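Local atomic coordinates of cytochrome c (Shewanella violacea, PDB entry 6A3L), a protein that binds a covalently attached heme c in a dimeric helical-bundle protein and probably serves in electron transfer. Residues H11-A16 and Q62-G67; S15-M20 and K54-G59; G25-M30 and T43-N48. All blocks are in the same frame, centred on the assembly; numbering follows the deposited sequence.

Interaction 1 of 3, residues H11-A16 and Q62-G67; sequences HYRQSA and QGSDLG. With HEC (heme c), chain C.
The guanidinium of R13 meets S64 end-on, giving two hydrogen bonds to two different atoms of one loop residue. NH1 of R13 donates to the hydroxyl OG of S64 at 2.7 Å, with the oxygen practically in the guanidinium plane and the N-H pointing nearly straight at it (161°). NH2 of R13 reaches the backbone carbonyl O of S64 at 3.2 Å; this donor lies well above the carbonyl plane. The serine hydroxyl is turned toward the arginine by a first torsion of 69°.

A second group of bonds runs from helix 6-31 to a heme propionate. NE of R13 donates to O2D of the heme at 3.1 Å, and NH2 adds a weak bond to the same oxygen, which sits at the guanidinium edge. The other oxygen of that carboxylate, O1D, is taken by NE2 of Q14 at 2.9 Å in an almost linear bond (173°). Both propionate oxygens are therefore held by neighbouring residues of one helical turn, and the positive charge of R13 would be expected to stabilise the carboxylate. R13 is further fixed by the backbone O of G59 at NH1 and by OG1 of T69 at NH2, so a buried guanidinium spends its N-H groups on the loop and the cofactor alike. OG1 of T69 and the backbone N of E70 also hydrogen-bond to the heme.

The contact ties the first long helix of this cytochrome c' to the loop that runs from helix 39-53 to helix 74-77. W76 of helix 74-77 packs on both R13 and S64, while the second subunit meets helix 6-31 through Y12 and S15.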
loop_
_atom_site.group_PDB
_atom_site.type_symbol
_atom_site.label_atom_id
_atom_site.label_comp_id
_atom_site.label_asym_id
_atom_site.label_seq_id
_atom_site.Cartn_x
_atom_site.Cartn_y
_atom_site.Cartn_z
ATOM N N HIS A 11 -7.567 -10.384 -4.660
ATOM C CA HIS A 11 -7.108 -10.028 -3.320
ATOM C C HIS A 11 -6.171 -8.827 -3.373
ATOM O O HIS A 11 -6.262 -7.921 -2.539
ATOM C CB HIS A 11 -6.421 -11.214 -2.632
ATOM C CG HIS A 11 -5.611 -10.812 -1.429
ATOM N ND1 HIS A 11 -6.091 -10.914 -0.139
ATOM C CD2 HIS A 11 -4.376 -10.258 -1.325
ATOM C CE1 HIS A 11 -5.183 -10.457 0.707
ATOM N NE2 HIS A 11 -4.133 -10.054 0.013
ATOM N N TYR A 12 -5.269 -8.796 -4.353
ATOM C CA TYR A 12 -4.335 -7.681 -4.450
ATOM C C TYR A 12 -5.084 -6.348 -4.563
ATOM O O TYR A 12 -4.913 -5.449 -3.726
ATOM C CB TYR A 12 -3.389 -7.918 -5.639
ATOM C CG TYR A 12 -2.263 -6.904 -5.789
ATOM C CD1 TYR A 12 -0.994 -7.147 -5.256
ATOM C CD2 TYR A 12 -2.458 -5.730 -6.486
ATOM C CE1 TYR A 12 0.030 -6.209 -5.393
ATOM C CE2 TYR A 12 -1.444 -4.795 -6.636
ATOM C CZ TYR A 12 -0.202 -5.036 -6.086
ATOM O OH TYR A 12 0.788 -4.087 -6.243
ATOM N N ARG A 13 -5.966 -6.211 -5.563
ATOM C CA ARG A 13 -6.645 -4.922 -5.752
ATOM C C ARG A 13 -7.500 -4.545 -4.540
ATOM O O ARG A 13 -7.536 -3.373 -4.141
ATOM C CB ARG A 13 -7.475 -4.934 -7.032
ATOM C CG ARG A 13 -8.669 -5.863 -7.042
ATOM C CD ARG A 13 -8.931 -6.287 -8.468
ATOM N NE ARG A 13 -10.265 -6.828 -8.625
ATOM C CZ ARG A 13 -10.618 -7.697 -9.568
ATOM N NH1 ARG A 13 -9.713 -8.135 -10.437
ATOM N NH2 ARG A 13 -11.884 -8.114 -9.649
ATOM N N GLN A 14 -8.170 -5.528 -3.923
ATOM C CA GLN A 14 -8.993 -5.251 -2.744
ATOM C C GLN A 14 -8.157 -4.724 -1.576
ATOM O O GLN A 14 -8.571 -3.791 -0.872
ATOM C CB GLN A 14 -9.756 -6.511 -2.335
ATOM C CG GLN A 14 -10.875 -6.923 -3.307
ATOM C CD GLN A 14 -11.592 -8.195 -2.872
ATOM O OE1 GLN A 14 -11.028 -9.023 -2.158
ATOM N NE2 GLN A 14 -12.820 -8.375 -3.333
ATOM N N SER A 15 -6.973 -5.300 -1.351
ATOM C CA SER A 15 -6.132 -4.797 -0.268
ATOM C C SER A 15 -5.638 -3.392 -0.553
ATOM O O SER A 15 -5.536 -2.570 0.363
ATOM C CB SER A 15 -4.936 -5.717 -0.025
ATOM O OG SER A 15 -5.373 -6.876 0.628
ATOM N N ALA A 16 -5.254 -3.122 -1.798
ATOM C CA ALA A 16 -4.791 -1.786 -2.130
ATOM C C ALA A 16 -5.868 -0.760 -1.801
ATOM O O ALA A 16 -5.590 0.240 -1.139
ATOM C CB ALA A 16 -4.373 -1.729 -3.599
ATOM N N GLN A 62 -7.754 -9.549 -16.934
ATOM C CA GLN A 62 -8.937 -10.006 -17.624
ATOM C C GLN A 62 -9.312 -11.394 -17.128
ATOM O O GLN A 62 -8.449 -12.191 -16.733
ATOM C CB GLN A 62 -8.654 -10.002 -19.117
ATOM C CG GLN A 62 -9.837 -9.808 -19.997
ATOM C CD GLN A 62 -9.379 -9.426 -21.374
ATOM O OE1 GLN A 62 -9.500 -8.268 -21.784
ATOM N NE2 GLN A 62 -8.804 -10.388 -22.089
ATOM N N GLY A 63 -10.612 -11.680 -17.141
ATOM C CA GLY A 63 -11.047 -12.939 -16.575
ATOM C C GLY A 63 -11.106 -13.008 -15.060
ATOM O O GLY A 63 -11.154 -14.119 -14.511
ATOM N N SER A 64 -10.975 -11.879 -14.356
ATOM C CA SER A 64 -11.096 -11.857 -12.905
ATOM C C SER A 64 -12.426 -11.273 -12.422
ATOM O O SER A 64 -12.520 -10.845 -11.269
ATOM C CB SER A 64 -9.900 -11.127 -12.287
ATOM O OG SER A 64 -9.910 -9.754 -12.560
ATOM N N ASP A 65 -13.464 -11.280 -13.261
ATOM C CA ASP A 65 -14.767 -10.749 -12.855
ATOM C C ASP A 65 -15.620 -11.714 -12.026
ATOM O O ASP A 65 -16.586 -11.267 -11.388
ATOM C CB ASP A 65 -15.561 -10.290 -14.083
ATOM C CG ASP A 65 -15.818 -11.400 -15.089
ATOM O OD1 ASP A 65 -14.971 -12.295 -15.243
ATOM O OD2 ASP A 65 -16.878 -11.348 -15.745
ATOM N N LEU A 66 -15.339 -13.016 -12.068
ATOM C CA LEU A 66 -16.076 -14.011 -11.293
ATOM C C LEU A 66 -15.461 -14.244 -9.912
ATOM O O LEU A 66 -14.272 -14.003 -9.678
ATOM C CB LEU A 66 -16.149 -15.349 -12.035
ATOM C CG LEU A 66 -16.464 -15.375 -13.525
ATOM C CD1 LEU A 66 -16.135 -16.755 -14.089
ATOM C CD2 LEU A 66 -17.926 -15.074 -13.677
ATOM N N GLY A 67 -16.284 -14.791 -9.013
ATOM C CA GLY A 67 -15.828 -15.117 -7.673
ATOM C C GLY A 67 -16.188 -14.074 -6.642
ATOM O O GLY A 67 -17.157 -13.326 -6.818
HETATM FE FE HEC C . -12.501 1.784 -4.820
HETATM C CHA HEC C . -13.298 -1.493 -3.987
HETATM C CHB HEC C . -12.109 2.532 -1.516
HETATM C CHC HEC C . -11.030 4.841 -5.629
HETATM C CHD HEC C . -12.723 0.995 -8.106
HETATM N NA HEC C . -12.660 0.706 -3.099
HETATM C C1A HEC C . -13.036 -0.614 -2.970
HETATM C C2A HEC C . -13.120 -0.896 -1.566
HETATM C C3A HEC C . -12.787 0.203 -0.880
HETATM C C4A HEC C . -12.486 1.241 -1.832
HETATM C CMA HEC C . -12.745 0.351 0.662
HETATM C CAA HEC C . -13.495 -2.258 -0.973
HETATM C CBA HEC C . -12.197 -3.084 -1.003
HETATM C CGA HEC C . -12.425 -4.320 -0.174
HETATM O O1A HEC C . -12.221 -4.208 1.056
HETATM O O2A HEC C . -12.821 -5.385 -0.718
HETATM N NB HEC C . -11.644 3.401 -3.764
HETATM C C1B HEC C . -11.705 3.519 -2.389
HETATM C C2B HEC C . -11.276 4.855 -2.030
HETATM C C3B HEC C . -10.986 5.525 -3.163
HETATM C C4B HEC C . -11.204 4.610 -4.276
HETATM C CMB HEC C . -11.219 5.350 -0.565
HETATM C CAB HEC C . -10.466 6.984 -3.294
HETATM C CBB HEC C . -9.600 7.489 -2.397
HETATM N NC HEC C . -11.949 2.713 -6.534
HETATM C C1C HEC C . -11.422 3.991 -6.661
HETATM C C2C HEC C . -11.344 4.295 -8.079
HETATM C C3C HEC C . -11.836 3.254 -8.775
HETATM C C4C HEC C . -12.204 2.232 -7.806
HETATM C CMC HEC C . -10.830 5.643 -8.630
HETATM C CAC HEC C . -11.967 3.090 -10.317
HETATM C CBC HEC C . -11.067 3.610 -11.162
HETATM N ND HEC C . -12.922 0.057 -5.833
HETATM C C1D HEC C . -12.974 -0.022 -7.214
HETATM C C2D HEC C . -13.350 -1.365 -7.568
HETATM C C3D HEC C . -13.515 -2.065 -6.435
HETATM C C4D HEC C . -13.254 -1.179 -5.322
HETATM C CMD HEC C . -13.525 -1.867 -9.021
HETATM C CAD HEC C . -13.904 -3.559 -6.323
HETATM C CBD HEC C . -12.694 -4.433 -5.958
HETATM C CGD HEC C . -13.126 -5.878 -5.845
HETATM O O1D HEC C . -13.896 -6.214 -4.915
HETATM O O2D HEC C . -12.715 -6.704 -6.688
#

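Interaction 2 of 3, residues S15-M20 and K54-G59; sequences SAFSLM and KLPLEG. With HEC (heme c), chain C.
F17 lies between the heme and P56, its ring covered on both faces. On the proline side the interaction is CH-pi: CB of P56 stands 3.9 Å from the ring centroid, 24° off the normal and displaced toward the rim, where it comes closest to CZ of F17 (3.6 Å). On the opposite face, heme ND lies over the ring centre, 3.4 Å above its plane, and CE1 of F17 is 3.1 Å from heme NC. With CG anti to the carbonyl carbon (chi1 -72°), the ring is laid over the porphyrin, and its CD1 approaches the iron to 3.3 Å.

Aliphatic packing completes the contact. CB of A16 touches CD of P56 at 3.9 Å, where the two backbones come nearest, and also meets CB of L55. M20 adds its methyl CE over the heme pyrrole carbon C4B at 3.7 Å.

With an alanine in place of F17, the porphyrin over its iron would probably lose its cover and P56 its aromatic partner. The contact between these segments has no hydrogen bond: it is hydrophobic shielding, consistent with the crowded distal side of cytochromes c', the face opposite the one where H123 supplies the axial ligand.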
loop_
_atom_site.group_PDB
_atom_site.type_symbol
_atom_site.label_atom_id
_atom_site.label_comp_id
_atom_site.label_asym_id
_atom_site.label_seq_id
_atom_site.Cartn_x
_atom_site.Cartn_y
_atom_site.Cartn_z
ATOM N N SER A 15 -6.973 -5.300 -1.351
ATOM C CA SER A 15 -6.132 -4.797 -0.268
ATOM C C SER A 15 -5.638 -3.392 -0.553
ATOM O O SER A 15 -5.536 -2.570 0.363
ATOM C CB SER A 15 -4.936 -5.717 -0.025
ATOM O OG SER A 15 -5.373 -6.876 0.628
ATOM N N ALA A 16 -5.254 -3.122 -1.798
ATOM C CA ALA A 16 -4.791 -1.786 -2.130
ATOM C C ALA A 16 -5.868 -0.760 -1.801
ATOM O O ALA A 16 -5.590 0.240 -1.139
ATOM C CB ALA A 16 -4.373 -1.729 -3.599
ATOM N N PHE A 17 -7.117 -1.023 -2.224
ATOM C CA PHE A 17 -8.231 -0.119 -1.932
ATOM C C PHE A 17 -8.486 -0.010 -0.427
ATOM O O PHE A 17 -8.680 1.086 0.107
ATOM C CB PHE A 17 -9.497 -0.614 -2.642
ATOM C CG PHE A 17 -9.494 -0.434 -4.144
ATOM C CD1 PHE A 17 -9.390 0.820 -4.716
ATOM C CD2 PHE A 17 -9.630 -1.529 -4.983
ATOM C CE1 PHE A 17 -9.416 0.986 -6.107
ATOM C CE2 PHE A 17 -9.649 -1.378 -6.374
ATOM C CZ PHE A 17 -9.550 -0.113 -6.937
ATOM N N SER A 18 -8.477 -1.141 0.280
ATOM C CA SER A 18 -8.743 -1.116 1.716
ATOM C C SER A 18 -7.693 -0.301 2.469
ATOM O O SER A 18 -8.022 0.455 3.392
ATOM C CB SER A 18 -8.805 -2.527 2.275
ATOM O OG SER A 18 -8.969 -2.439 3.676
ATOM N N LEU A 19 -6.418 -0.479 2.128
ATOM C CA LEU A 19 -5.384 0.362 2.723
ATOM C C LEU A 19 -5.552 1.820 2.323
ATOM O O LEU A 19 -5.184 2.723 3.086
ATOM C CB LEU A 19 -4.003 -0.129 2.306
ATOM C CG LEU A 19 -3.558 -1.526 2.791
ATOM C CD1 LEU A 19 -2.124 -1.803 2.399
ATOM C CD2 LEU A 19 -3.670 -1.625 4.284
ATOM N N MET A 20 -6.070 2.069 1.114
ATOM C CA MET A 20 -6.294 3.438 0.664
ATOM C C MET A 20 -7.481 4.067 1.382
ATOM O O MET A 20 -7.434 5.249 1.744
ATOM C CB MET A 20 -6.483 3.452 -0.852
ATOM C CG MET A 20 -6.697 4.822 -1.448
ATOM S SD MET A 20 -6.288 4.768 -3.205
ATOM C CE MET A 20 -7.629 3.802 -3.888
ATOM N N LYS A 54 -1.533 4.027 -7.008
ATOM C CA LYS A 54 -0.805 3.437 -8.129
ATOM C C LYS A 54 -0.848 1.895 -8.178
ATOM O O LYS A 54 -0.382 1.308 -9.165
ATOM C CB LYS A 54 0.647 3.944 -8.090
ATOM C CG LYS A 54 0.715 5.458 -8.201
ATOM C CD LYS A 54 2.078 5.967 -8.635
ATOM C CE LYS A 54 2.840 6.607 -7.471
ATOM N NZ LYS A 54 3.814 7.658 -7.913
ATOM N N LEU A 55 -1.370 1.210 -7.147
ATOM C CA LEU A 55 -1.310 -0.262 -7.114
ATOM C C LEU A 55 -2.486 -1.011 -7.737
ATOM O O LEU A 55 -2.257 -1.985 -8.464
ATOM C CB LEU A 55 -1.149 -0.770 -5.678
ATOM C CG LEU A 55 -0.061 -0.057 -4.903
ATOM C CD1 LEU A 55 0.133 -0.624 -3.491
ATOM C CD2 LEU A 55 1.200 -0.112 -5.725
ATOM N N PRO A 56 -3.744 -0.641 -7.455
ATOM C CA PRO A 56 -4.853 -1.563 -7.775
ATOM C C PRO A 56 -5.056 -1.825 -9.258
ATOM O O PRO A 56 -5.604 -2.882 -9.605
ATOM C CB PRO A 56 -6.081 -0.883 -7.158
ATOM C CG PRO A 56 -5.712 0.531 -6.990
ATOM C CD PRO A 56 -4.228 0.573 -6.778
ATOM N N LEU A 57 -4.666 -0.914 -10.150
ATOM C CA LEU A 57 -4.999 -1.131 -11.556
ATOM C C LEU A 57 -4.450 -2.470 -12.047
ATOM O O LEU A 57 -5.153 -3.216 -12.743
ATOM C CB LEU A 57 -4.490 0.014 -12.436
ATOM C CG LEU A 57 -5.048 -0.067 -13.879
ATOM C CD1 LEU A 57 -6.579 -0.070 -13.892
ATOM C CD2 LEU A 57 -4.509 1.042 -14.758
ATOM N N GLU A 58 -3.216 -2.802 -11.654
ATOM C CA GLU A 58 -2.597 -4.083 -12.016
ATOM C C GLU A 58 -3.476 -5.276 -11.654
ATOM O O GLU A 58 -3.456 -6.301 -12.350
ATOM C CB GLU A 58 -1.232 -4.202 -11.331
ATOM C CG GLU A 58 -0.514 -5.528 -11.548
ATOM C CD GLU A 58 0.871 -5.519 -10.963
ATOM O OE1 GLU A 58 1.334 -4.421 -10.607
ATOM O OE2 GLU A 58 1.501 -6.596 -10.852
ATOM N N GLY A 59 -4.255 -5.158 -10.577
ATOM C CA GLY A 59 -5.144 -6.224 -10.152
ATOM C C GLY A 59 -6.270 -6.551 -11.111
ATOM O O GLY A 59 -6.863 -7.625 -11.006
HETATM FE FE HEC C . -12.501 1.784 -4.820
HETATM C CHA HEC C . -13.298 -1.493 -3.987
HETATM C CHB HEC C . -12.109 2.532 -1.516
HETATM C CHC HEC C . -11.030 4.841 -5.629
HETATM C CHD HEC C . -12.723 0.995 -8.106
HETATM N NA HEC C . -12.660 0.706 -3.099
HETATM C C1A HEC C . -13.036 -0.614 -2.970
HETATM C C2A HEC C . -13.120 -0.896 -1.566
HETATM C C3A HEC C . -12.787 0.203 -0.880
HETATM C C4A HEC C . -12.486 1.241 -1.832
HETATM C CMA HEC C . -12.745 0.351 0.662
HETATM C CAA HEC C . -13.495 -2.258 -0.973
HETATM C CBA HEC C . -12.197 -3.084 -1.003
HETATM C CGA HEC C . -12.425 -4.320 -0.174
HETATM O O1A HEC C . -12.221 -4.208 1.056
HETATM O O2A HEC C . -12.821 -5.385 -0.718
HETATM N NB HEC C . -11.644 3.401 -3.764
HETATM C C1B HEC C . -11.705 3.519 -2.389
HETATM C C2B HEC C . -11.276 4.855 -2.030
HETATM C C3B HEC C . -10.986 5.525 -3.163
HETATM C C4B HEC C . -11.204 4.610 -4.276
HETATM C CMB HEC C . -11.219 5.350 -0.565
HETATM C CAB HEC C . -10.466 6.984 -3.294
HETATM C CBB HEC C . -9.600 7.489 -2.397
HETATM N NC HEC C . -11.949 2.713 -6.534
HETATM C C1C HEC C . -11.422 3.991 -6.661
HETATM C C2C HEC C . -11.344 4.295 -8.079
HETATM C C3C HEC C . -11.836 3.254 -8.775
HETATM C C4C HEC C . -12.204 2.232 -7.806
HETATM C CMC HEC C . -10.830 5.643 -8.630
HETATM C CAC HEC C . -11.967 3.090 -10.317
HETATM C CBC HEC C . -11.067 3.610 -11.162
HETATM N ND HEC C . -12.922 0.057 -5.833
HETATM C C1D HEC C . -12.974 -0.022 -7.214
HETATM C C2D HEC C . -13.350 -1.365 -7.568
HETATM C C3D HEC C . -13.515 -2.065 -6.435
HETATM C C4D HEC C . -13.254 -1.179 -5.322
HETATM C CMD HEC C . -13.525 -1.867 -9.021
HETATM C CAD HEC C . -13.904 -3.559 -6.323
HETATM C CBD HEC C . -12.694 -4.433 -5.958
HETATM C CGD HEC C . -13.126 -5.878 -5.845
HETATM O O1D HEC C . -13.896 -6.214 -4.915
HETATM O O2D HEC C . -12.715 -6.704 -6.688
#

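Interaction 3 of 3, residues G25-M30 and T43-N48; sequences GDMGAM and TMRAEN
M27 and D26 reach helix 39-53 through different chemistry, and the methionine side is the close-packed one. The sulfur arm of M27 runs across the base of R45: its CG lies 3.4 Å from CB of R45, and SD follows over the same carbon. A bend at the last torsion (chi3 96°) then swings CE of M27 onto A46, 3.4 Å from its CB, tighter than usual for two carbons.

The polar side is less closely fitted. OD2 of D26 forms a salt bridge with NE of R45 at 2.9 Å, but the N-H approaches from above the carboxylate plane, and the carboxylate and guanidinium planes stand 81° apart. Only one nitrogen of R45 engages D26. The remaining guanidinium N-H groups turn elsewhere: NH1 bonds OD1 of N23, while both NH1 and NH2 form salt bridges with E58 of the second subunit. D26 is paired through its other oxygen, OD1, with K35, so charges on both sides of the bridge are shared.

The axes of 25-30 and 43-48 run roughly antiparallel (148°) and approach to 9.4 Å, as parts of adjacent members of the bundle. Helix 79-99 packs on M27 and A46 through L96 and L97, and the second subunit meets the contact at R45.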
loop_
_atom_site.group_PDB
_atom_site.type_symbol
_atom_site.label_atom_id
_atom_site.label_comp_id
_atom_site.label_asym_id
_atom_site.label_seq_id
_atom_site.Cartn_x
_atom_site.Cartn_y
_atom_site.Cartn_z
ATOM N N GLY A 25 -9.808 8.071 4.875
ATOM C CA GLY A 25 -10.772 8.444 5.900
ATOM C C GLY A 25 -10.179 9.241 7.046
ATOM O O GLY A 25 -10.860 10.097 7.627
ATOM N N ASP A 26 -8.916 8.967 7.399
ATOM C CA ASP A 26 -8.264 9.707 8.477
ATOM C C ASP A 26 -8.093 11.177 8.110
ATOM O O ASP A 26 -8.201 12.059 8.969
ATOM C CB ASP A 26 -6.905 9.069 8.793
ATOM C CG ASP A 26 -6.389 9.433 10.173
ATOM O OD1 ASP A 26 -7.076 9.133 11.172
ATOM O OD2 ASP A 26 -5.302 10.037 10.258
ATOM N N MET A 27 -7.840 11.466 6.834
ATOM C CA MET A 27 -7.834 12.859 6.394
ATOM C C MET A 27 -9.229 13.461 6.523
ATOM O O MET A 27 -9.394 14.551 7.078
ATOM C CB MET A 27 -7.347 12.951 4.945
ATOM C CG MET A 27 -6.022 12.316 4.745
ATOM S SD MET A 27 -5.462 12.208 3.044
ATOM C CE MET A 27 -4.459 13.644 2.946
ATOM N N GLY A 28 -10.247 12.732 6.065
ATOM C CA GLY A 28 -11.617 13.203 6.208
ATOM C C GLY A 28 -11.990 13.473 7.652
ATOM O O GLY A 28 -12.604 14.498 7.961
ATOM N N ALA A 29 -11.608 12.570 8.560
ATOM C CA ALA A 29 -11.896 12.783 9.977
ATOM C C ALA A 29 -11.252 14.071 10.482
ATOM O O ALA A 29 -11.872 14.832 11.236
ATOM C CB ALA A 29 -11.431 11.579 10.801
ATOM N N MET A 30 -10.024 14.358 10.039
ATOM C CA MET A 30 -9.377 15.597 10.455
ATOM C C MET A 30 -10.070 16.813 9.852
ATOM O O MET A 30 -10.267 17.822 10.536
ATOM C CB MET A 30 -7.905 15.568 10.064
ATOM C CG MET A 30 -7.097 14.582 10.872
ATOM S SD MET A 30 -5.344 14.663 10.490
ATOM C CE MET A 30 -4.795 13.285 11.507
ATOM N N THR A 43 -0.204 14.976 5.932
ATOM C CA THR A 43 0.682 14.784 4.787
ATOM C C THR A 43 1.107 13.320 4.657
ATOM O O THR A 43 1.220 12.788 3.545
ATOM C CB THR A 43 1.900 15.693 4.926
ATOM O OG1 THR A 43 1.470 17.050 4.947
ATOM C CG2 THR A 43 2.853 15.519 3.773
ATOM N N MET A 44 1.346 12.650 5.785
ATOM C CA MET A 44 1.648 11.223 5.728
ATOM C C MET A 44 0.493 10.445 5.118
ATOM O O MET A 44 0.709 9.563 4.280
ATOM C CB MET A 44 1.958 10.688 7.117
ATOM C CG MET A 44 1.949 9.162 7.158
ATOM S SD MET A 44 1.801 8.614 8.859
ATOM C CE MET A 44 3.332 9.311 9.519
ATOM N N ARG A 45 -0.739 10.746 5.552
ATOM C CA ARG A 45 -1.926 10.164 4.930
ATOM C C ARG A 45 -1.992 10.474 3.437
ATOM O O ARG A 45 -2.284 9.586 2.628
ATOM C CB ARG A 45 -3.185 10.684 5.616
ATOM C CG ARG A 45 -3.235 10.342 7.086
ATOM C CD ARG A 45 -3.327 8.844 7.262
ATOM N NE ARG A 45 -3.403 8.459 8.664
ATOM C CZ ARG A 45 -3.037 7.268 9.119
ATOM N NH1 ARG A 45 -2.565 6.369 8.284
ATOM N NH2 ARG A 45 -3.132 6.987 10.401
ATOM N N ALA A 46 -1.671 11.711 3.050
ATOM C CA ALA A 46 -1.651 12.065 1.632
ATOM C C ALA A 46 -0.604 11.263 0.882
ATOM O O ALA A 46 -0.852 10.768 -0.224
ATOM C CB ALA A 46 -1.373 13.560 1.461
ATOM N N GLU A 47 0.589 11.158 1.458
ATOM C CA GLU A 47 1.629 10.370 0.824
ATOM C C GLU A 47 1.142 8.956 0.606
ATOM O O GLU A 47 1.296 8.398 -0.489
ATOM C CB GLU A 47 2.886 10.388 1.694
ATOM C CG GLU A 47 3.828 11.538 1.381
ATOM C CD GLU A 47 4.999 11.622 2.341
ATOM O OE1 GLU A 47 5.129 10.728 3.200
ATOM O OE2 GLU A 47 5.774 12.597 2.244
ATOM N N ASN A 48 0.493 8.383 1.623
ATOM C CA ASN A 48 0.058 6.996 1.532
ATOM C C ASN A 48 -0.959 6.810 0.416
ATOM O O ASN A 48 -0.806 5.915 -0.426
ATOM C CB ASN A 48 -0.493 6.522 2.880
ATOM C CG ASN A 48 0.595 6.439 3.958
ATOM O OD1 ASN A 48 1.775 6.581 3.659
ATOM N ND2 ASN A 48 0.203 6.147 5.197
#

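How the interactions relate
All three contacts use helix 6-31. Their segments on it follow in order, with interactions 1 and 2 sharing S15 and A16, while interaction 3 is nested along the chain within the loops the other two close. Interactions 1 and 2 have centres 10 Å apart, touch through R13 and G59, and both meet the heme, one at a propionate and the other over the porphyrin face. Interaction 3 lies beyond the heme, its centre 16 Å from that of interaction 2 and 25 Å from that of interaction 1, where helix 39-53 pairs with helix 6-31. Each also reaches the second subunit, so the same helix links cofactor, bundle and dimer.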